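Long-range contacts in 1,4-dihydroxy-2-naphthoyl-CoA hydrolase (Prochlorococcus marinus, PDB 2HX5), which probably hydrolyses 1,4-dihydroxy-2-naphthoyl-CoA to 1,4-dihydroxy-2-naphthoate and CoA, a step in phylloquinone biosynthesis: residues Ala66-His71 with Leu121-Gln126; Asn98-His103 with Cys131-Gly136. One frame throughout, in Å; residues are numbered along the deposited sequence.

Contact 1: residues Ala66-His71 with Leu121-Gln126; sequences ALPIIH and LAINAQ
An antiparallel ladder in the hotdog-fold sheet joins residues 66-71, on strand 65-76, the outermost within this chain, to residues 121-126, which run off the end of strand 111-124; Ala66 to Ile69 also line a pocket holding 2-ethoxyethanol. Ala66 and Ile123 form a hydrogen-bonded pair. Ala66 N gives its hydrogen to Ile123 O at 2.8 Å, almost along the C=O axis, and Ile123 N returns a straighter bond to Ala66 O, 3.0 Å long, in the carbonyl plane. Further along, Leu121 N donates to Pro68 O at 3.0 Å. Pro68 has no N-H to offer in exchange, and its CD lies only 3.0 Å from Leu121 O, a tight approach. The same carbonyl oxygen also receives a CA-H...O contact from Leu67.

The side chains divide between the two sides of the ladder. On one, the small Ala66 lets its CB sit 3.8 Å from Ile123 CG1, which takes the crowded position between backbone N and carbonyl carbon (chi1 66°) and sends CD1 obliquely across the Pro68 ring. An alanine in place of Pro68 would remove the CG and CD that meet Ile123 and Leu121 O, and would probably loosen this packing and free the backbone torsion the ring restricts. On the other, Leu67 starts away from its partner strand, yet its CD2 swings back to Ala122 CB, while Trp38 of helix 29-45 also packs on Leu67. Ile70 and His71 both face Arg119 in a classic beta bulge, and His71 also pairs with a strand of the second subunit, so that the sheet continues across the interface. Back on the Pro68 side, the branched Ile70 crosses Leu121 obliquely, its CG2 resting 4.0 Å from Leu121 CB.

Contact 2: residues Asn98-His103 with Cys131-Gly136; sequences NSFQVH and CALPEG
Cys131 opens the second segment by turning its carbonyl oxygen toward Asn98, the residue just ahead of strand 99-108. Asn98 CB lies 3.4 Å from Cys131 O, and Asn98 CA makes a long, bent CA-H...O contact with the same oxygen. The thiol of Cys131 leaves in another direction and packs on Val65. Ala132 follows, with its CA 4.7 Å from the CA of Asn98, the nearest pair of CA atoms across the two segments; its methyl group points away from the strand, so the backbone makes the approach.

Leu133 carries most of the apolar contact. Its CB starts off to one side, but CG stands anti to the carbonyl carbon (chi1 -69°) and this sends the branched end over the beginning of the strand. There Leu133 CG lies 4.0 Å from Ser99 N, and Leu133 CD1 approaches Ser99 O at 4.1 Å. The other methyl, Leu133 CD2, meets the edge of the Phe100 ring near its plane, 3.7 Å from CD1 of Phe100. A flexible branched leucine suits this spot, since one methyl can lie on backbone while the other touches the ring. Phe100 holds CG in the crowded position between backbone N and carbonyl carbon (chi1 71°), and Val102 CG2 also lies at its edge. His120 stacks on this ring, and Ile137 and Leu141 of the following helix press on it.

Pro134 is at the N-cap position; its ring cannot cap the N-H groups of the first turn, but it fixes phi near -59° and packs on Val65 and Leu67. Glu135, salt-bridged to Arg139, and Gly136 then start helix 135-143. The whole is a strand-to-helix connection laid over the start of strand 99-108, carrying the chain from the antiparallel sheet of a hotdog fold into its C-terminal helix.

In the fold
Contact 1 lies at the surface, whereas contact 2 is partly buried, and the two meet through Ala122 at the end of strand 111-124. Ala122 N probably bonds to Asn98 O at 2.8 Å and Ala122 O to Cys131 N at 3.0 Å, so one residue of contact 1 touches both segments of contact 2. Their chemistry differs with their place in the sheet: 66-71 with 121-126 is held by backbone hydrogen bonds between neighbouring strands, trimmed with small aliphatic contacts, while 98-103 with 131-136 joins a strand to the approach of the C-terminal helix mainly by apolar packing. Only contact 1 reaches the second subunit.

Contact 1: residues Ala66-His71 with Leu121-Gln126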
# COMPACT_ATOMS: atom_id res chain seq x y z
N ALA A 66 -12.23 -20.40 2.47
CA ALA A 66 -11.57 -19.23 1.93
C ALA A 66 -12.54 -18.61 0.92
O ALA A 66 -13.37 -19.28 0.34
CB ALA A 66 -10.27 -19.60 1.20
N LEU A 67 -12.47 -17.30 0.74
CA LEU A 67 -13.35 -16.53 -0.17
C LEU A 67 -12.49 -15.75 -1.18
O LEU A 67 -12.56 -14.48 -1.26
CB LEU A 67 -14.26 -15.60 0.62
CG LEU A 67 -15.19 -16.20 1.65
CD1 LEU A 67 -15.90 -15.15 2.46
CD2 LEU A 67 -16.24 -17.09 0.99
N PRO A 68 -11.66 -16.44 -1.94
CA PRO A 68 -10.79 -15.73 -2.89
C PRO A 68 -11.58 -14.91 -3.92
O PRO A 68 -12.63 -15.31 -4.42
CB PRO A 68 -10.04 -16.83 -3.62
CG PRO A 68 -10.90 -18.05 -3.45
CD PRO A 68 -11.45 -17.90 -2.06
N ILE A 69 -11.02 -13.77 -4.22
CA ILE A 69 -11.49 -12.93 -5.28
C ILE A 69 -11.03 -13.51 -6.61
O ILE A 69 -9.83 -13.65 -6.87
CB ILE A 69 -11.03 -11.45 -5.09
CG1 ILE A 69 -11.73 -10.91 -3.82
CG2 ILE A 69 -11.30 -10.58 -6.29
CD1 ILE A 69 -11.07 -9.67 -3.16
N ILE A 70 -12.00 -13.81 -7.50
CA ILE A 70 -11.68 -14.35 -8.80
C ILE A 70 -11.76 -13.31 -9.92
O ILE A 70 -11.23 -13.56 -11.01
CB ILE A 70 -12.56 -15.59 -9.13
CG1 ILE A 70 -14.03 -15.28 -8.99
CG2 ILE A 70 -12.15 -16.72 -8.20
CD1 ILE A 70 -14.99 -16.28 -9.70
N HIS A 71 -12.44 -12.21 -9.68
CA HIS A 71 -12.60 -11.12 -10.68
C HIS A 71 -12.89 -9.85 -9.94
O HIS A 71 -13.63 -9.84 -8.95
CB HIS A 71 -13.73 -11.43 -11.67
CG HIS A 71 -14.06 -10.29 -12.58
ND1 HIS A 71 -13.27 -9.98 -13.67
CD2 HIS A 71 -15.07 -9.38 -12.56
CE1 HIS A 71 -13.77 -8.90 -14.27
NE2 HIS A 71 -14.87 -8.53 -13.63
N LEU A 121 -15.31 -16.56 -4.82
CA LEU A 121 -15.69 -17.96 -4.86
C LEU A 121 -15.40 -18.52 -3.47
O LEU A 121 -14.31 -18.25 -2.91
CB LEU A 121 -14.82 -18.66 -5.91
CG LEU A 121 -15.03 -20.08 -6.37
CD1 LEU A 121 -16.49 -20.33 -6.77
CD2 LEU A 121 -14.08 -20.29 -7.58
N ALA A 122 -16.31 -19.36 -2.97
CA ALA A 122 -16.04 -20.10 -1.73
C ALA A 122 -15.29 -21.39 -2.06
O ALA A 122 -15.77 -22.19 -2.88
CB ALA A 122 -17.33 -20.39 -0.94
N ILE A 123 -14.13 -21.59 -1.43
CA ILE A 123 -13.37 -22.84 -1.54
C ILE A 123 -12.97 -23.31 -0.17
O ILE A 123 -12.81 -22.53 0.78
CB ILE A 123 -12.13 -22.71 -2.43
CG1 ILE A 123 -11.10 -21.75 -1.82
CG2 ILE A 123 -12.56 -22.28 -3.84
CD1 ILE A 123 -9.82 -21.56 -2.67
N ASN A 124 -12.76 -24.61 -0.04
CA ASN A 124 -12.20 -25.15 1.20
C ASN A 124 -10.77 -24.64 1.27
O ASN A 124 -10.00 -24.79 0.30
CB ASN A 124 -12.28 -26.67 1.17
CG ASN A 124 -11.65 -27.31 2.39
OD1 ASN A 124 -10.44 -27.39 2.49
ND2 ASN A 124 -12.46 -27.76 3.32
N ALA A 125 -10.39 -24.06 2.40
CA ALA A 125 -9.09 -23.44 2.48
C ALA A 125 -7.92 -24.42 2.32
O ALA A 125 -6.86 -24.02 1.86
CB ALA A 125 -8.94 -22.63 3.82
N GLN A 126 -8.10 -25.71 2.65
CA GLN A 126 -7.04 -26.65 2.56
C GLN A 126 -7.03 -27.42 1.26
O GLN A 126 -5.96 -27.74 0.78
CB GLN A 126 -7.11 -27.63 3.74
CG GLN A 126 -6.87 -26.96 5.08
CD GLN A 126 -6.85 -27.93 6.26
OE1 GLN A 126 -6.89 -29.14 6.13
NE2 GLN A 126 -6.77 -27.37 7.44

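Contact 2: residues Asn98-His103 with Cys131-Gly136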
# COMPACT_ATOMS: atom_id res chain seq x y z
N ASN A 98 -22.15 -21.24 -4.13
CA ASN A 98 -20.70 -21.17 -3.90
C ASN A 98 -20.05 -19.83 -4.19
O ASN A 98 -18.82 -19.72 -4.14
CB ASN A 98 -20.00 -22.17 -4.81
CG ASN A 98 -20.51 -23.60 -4.65
OD1 ASN A 98 -21.12 -23.98 -3.65
ND2 ASN A 98 -20.24 -24.41 -5.67
N SER A 99 -20.81 -18.80 -4.51
CA SER A 99 -20.20 -17.57 -5.01
C SER A 99 -21.13 -16.38 -4.81
O SER A 99 -22.37 -16.49 -4.88
CB SER A 99 -19.90 -17.75 -6.49
OG SER A 99 -19.37 -16.62 -7.14
N PHE A 100 -20.51 -15.21 -4.69
CA PHE A 100 -21.23 -13.96 -4.58
C PHE A 100 -20.38 -12.82 -5.16
O PHE A 100 -19.14 -12.97 -5.32
CB PHE A 100 -21.67 -13.66 -3.14
CG PHE A 100 -20.55 -13.29 -2.21
CD1 PHE A 100 -19.78 -14.26 -1.60
CD2 PHE A 100 -20.27 -11.95 -1.95
CE1 PHE A 100 -18.73 -13.94 -0.77
CE2 PHE A 100 -19.22 -11.61 -1.11
CZ PHE A 100 -18.46 -12.63 -0.52
N GLN A 101 -21.02 -11.72 -5.48
CA GLN A 101 -20.28 -10.49 -5.81
C GLN A 101 -20.89 -9.33 -5.05
O GLN A 101 -21.99 -9.43 -4.51
CB GLN A 101 -20.24 -10.31 -7.31
CG GLN A 101 -21.51 -10.15 -7.97
CD GLN A 101 -21.40 -10.18 -9.50
OE1 GLN A 101 -20.43 -10.71 -10.11
NE2 GLN A 101 -22.36 -9.57 -10.11
N VAL A 102 -20.09 -8.27 -4.93
CA VAL A 102 -20.48 -7.03 -4.30
C VAL A 102 -20.17 -5.91 -5.26
O VAL A 102 -19.06 -5.83 -5.75
CB VAL A 102 -19.78 -6.79 -2.94
CG1 VAL A 102 -20.37 -5.58 -2.29
CG2 VAL A 102 -19.87 -8.06 -2.04
N HIS A 103 -21.16 -5.05 -5.46
CA HIS A 103 -21.03 -3.83 -6.23
C HIS A 103 -20.87 -2.68 -5.23
O HIS A 103 -21.58 -2.62 -4.20
CB HIS A 103 -22.24 -3.61 -7.13
CG HIS A 103 -22.16 -2.41 -8.01
ND1 HIS A 103 -22.66 -1.20 -7.59
CD2 HIS A 103 -21.72 -2.24 -9.29
CE1 HIS A 103 -22.53 -0.32 -8.57
NE2 HIS A 103 -21.96 -0.93 -9.61
N CYS A 131 -16.79 -24.96 -2.52
CA CYS A 131 -17.67 -25.42 -1.45
C CYS A 131 -18.79 -24.44 -1.21
O CYS A 131 -18.81 -23.36 -1.81
CB CYS A 131 -16.88 -25.66 -0.17
SG CYS A 131 -16.20 -24.18 0.59
N ALA A 132 -19.71 -24.76 -0.31
CA ALA A 132 -20.78 -23.82 -0.01
C ALA A 132 -20.30 -22.58 0.73
O ALA A 132 -19.33 -22.61 1.49
CB ALA A 132 -21.86 -24.50 0.80
N LEU A 133 -20.98 -21.45 0.49
CA LEU A 133 -20.71 -20.23 1.24
C LEU A 133 -20.83 -20.47 2.76
O LEU A 133 -21.71 -21.23 3.19
CB LEU A 133 -21.68 -19.11 0.80
CG LEU A 133 -21.47 -18.59 -0.61
CD1 LEU A 133 -22.70 -17.78 -1.01
CD2 LEU A 133 -20.17 -17.80 -0.71
N PRO A 134 -19.97 -19.84 3.57
CA PRO A 134 -20.14 -19.94 5.02
C PRO A 134 -21.49 -19.41 5.45
O PRO A 134 -22.01 -18.48 4.88
CB PRO A 134 -19.06 -19.03 5.58
CG PRO A 134 -18.07 -18.88 4.54
CD PRO A 134 -18.84 -18.96 3.25
N GLU A 135 -22.04 -19.99 6.51
CA GLU A 135 -23.38 -19.65 6.94
C GLU A 135 -23.54 -18.16 7.24
O GLU A 135 -24.56 -17.62 6.94
CB GLU A 135 -23.78 -20.46 8.17
CG GLU A 135 -22.99 -20.11 9.45
CD GLU A 135 -23.70 -19.04 10.32
OE1 GLU A 135 -24.93 -18.85 10.13
OE2 GLU A 135 -23.02 -18.40 11.16
N GLY A 136 -22.55 -17.52 7.85
CA GLY A 136 -22.65 -16.10 8.18
C GLY A 136 -22.72 -15.23 6.95
O GLY A 136 -23.46 -14.25 6.91